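Local coordinates for Lmo0741 protein (Listeria monocytogenes, PDB 4R1H), which regulates transcription as a GntR-family protein, most likely by binding DNA through its winged helix-turn-helix domain, at the interface of chains A and B. Residues are numbered along the deposited sequence; one frame, centred on the assembly and turned at random. Chains: chain A/B, Lmo0741 protein.

The interface of chains A and B. Residues chain A 18, 22, 25-26, 89-90, 93; chain B 100, 103-105.
B:Leu104, just past the end of helix 79-103 of chain B, pushes its branched tip between two helices of chain A and shows how one leucine can join a partner chain's DNA-binding domain to that chain's long helix 79-103. Its CD1 methyl rests 3.8 Å from CG2 of A:Ile89, the two side chains set obliquely, and meets CD1 of A:Leu93 tip to tip. The other methyl, CD2, turns to helix 12-25 and lies 3.9 Å from OG1 of A:Thr22, the two side chains about perpendicular. CB of B:Leu104 packs on CG1 of A:Val25, which stands anti to the backbone N (chi1 169°). A:Leu93 also lies at about a right angle to B:Glu100, its CD1 and CD2 each 4.0 Å from CB of B:Glu100.

Farther out, the hydroxyls of A:Thr22 and A:Thr26 bond back to the carbonyls of A:His18 and A:Thr22, leaving their CG2 methyls to face the B:Lys103 carbonyl. No direct polar bond spans this patch; a water does so instead. It lies in the plane of the A:His18 ring, 3.1 Å from NE2, and is held by both O and OE1 of B:Glu100. The bend of B:Glu100 at chi2 (-59°) brings OE1 back toward that water, while OE2 takes a salt bridge from NZ of B:Lys103 (3.1 Å) on its syn side but tilted 35° out of the carboxylate plane.

In the two-fold pair of the deposited assembly, possibly the biological dimer, the long helices 79-103 run alongside each other, and the C-terminal end of each packs against helix 12-25 of the other chain's winged helix-turn-helix domain.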
# COMPACT_ATOMS: atom_id res chain seq x y z
N HIS A 18 12.21 1.92 -7.60
CA HIS A 18 11.37 2.92 -6.85
C HIS A 18 12.21 3.85 -6.03
O HIS A 18 11.92 5.05 -6.00
CB HIS A 18 10.35 2.25 -5.92
CG HIS A 18 9.42 3.24 -5.30
ND1 HIS A 18 8.47 3.90 -6.04
CD2 HIS A 18 9.31 3.71 -4.03
CE1 HIS A 18 7.78 4.72 -5.24
NE2 HIS A 18 8.28 4.60 -4.02
N THR A 22 12.34 7.81 -6.52
CA THR A 22 12.20 8.76 -5.39
C THR A 22 13.26 9.87 -5.36
O THR A 22 12.95 11.08 -5.17
CB THR A 22 12.13 7.94 -4.06
OG1 THR A 22 10.88 7.19 -4.15
CG2 THR A 22 12.08 8.78 -2.92
N VAL A 25 12.38 12.25 -8.39
CA VAL A 25 11.20 13.10 -8.21
C VAL A 25 11.45 14.18 -7.18
O VAL A 25 11.05 15.35 -7.38
CB VAL A 25 9.98 12.22 -7.91
CG1 VAL A 25 8.79 13.07 -7.45
CG2 VAL A 25 9.62 11.47 -9.17
N THR A 26 12.20 13.88 -6.13
CA THR A 26 12.54 14.88 -5.11
C THR A 26 13.68 15.82 -5.52
O THR A 26 13.96 16.79 -4.83
CB THR A 26 12.92 14.27 -3.75
OG1 THR A 26 14.07 13.46 -3.91
CG2 THR A 26 11.82 13.44 -3.25
N ILE A 89 3.61 7.90 -10.62
CA ILE A 89 3.76 7.30 -9.34
C ILE A 89 2.67 7.79 -8.39
O ILE A 89 2.03 6.94 -7.68
CB ILE A 89 5.12 7.53 -8.75
CG1 ILE A 89 6.26 6.82 -9.59
CG2 ILE A 89 5.22 6.95 -7.36
CD1 ILE A 89 7.62 7.33 -9.17
N ALA A 90 2.45 9.08 -8.40
CA ALA A 90 1.42 9.70 -7.53
C ALA A 90 0.03 9.17 -7.93
O ALA A 90 -0.82 8.90 -7.04
CB ALA A 90 1.43 11.20 -7.62
N LEU A 93 -0.42 5.62 -6.50
CA LEU A 93 -0.59 5.67 -5.09
C LEU A 93 -1.97 6.16 -4.69
O LEU A 93 -2.61 5.57 -3.78
CB LEU A 93 0.44 6.57 -4.42
CG LEU A 93 1.90 6.09 -4.36
CD1 LEU A 93 2.86 7.21 -3.97
CD2 LEU A 93 2.00 4.94 -3.41
N GLU B 100 3.98 7.86 1.78
CA GLU B 100 4.50 7.56 0.50
C GLU B 100 4.54 8.80 -0.44
O GLU B 100 5.51 8.95 -1.24
CB GLU B 100 3.74 6.44 -0.19
CG GLU B 100 3.92 5.10 0.47
CD GLU B 100 5.37 4.63 0.53
OE1 GLU B 100 6.07 4.70 -0.48
OE2 GLU B 100 5.84 4.26 1.62
N LYS B 103 7.33 11.17 0.63
CA LYS B 103 8.65 10.72 0.15
C LYS B 103 8.97 11.16 -1.24
O LYS B 103 10.13 11.22 -1.59
CB LYS B 103 8.81 9.20 0.26
CG LYS B 103 8.90 8.71 1.69
CD LYS B 103 8.84 7.19 1.66
CE LYS B 103 8.83 6.63 3.07
NZ LYS B 103 8.48 5.18 3.01
N LEU B 104 7.97 11.47 -2.05
CA LEU B 104 8.14 11.99 -3.39
C LEU B 104 8.21 13.55 -3.39
O LEU B 104 8.26 14.17 -4.45
CB LEU B 104 6.95 11.63 -4.22
CG LEU B 104 6.70 10.14 -4.36
CD1 LEU B 104 5.43 9.99 -5.17
CD2 LEU B 104 7.90 9.55 -5.04
N GLY B 105 8.16 14.14 -2.20
CA GLY B 105 8.21 15.62 -2.07
C GLY B 105 6.87 16.32 -2.20
O GLY B 105 6.84 17.56 -2.31
O HOH W 1 6.85 6.71 -2.21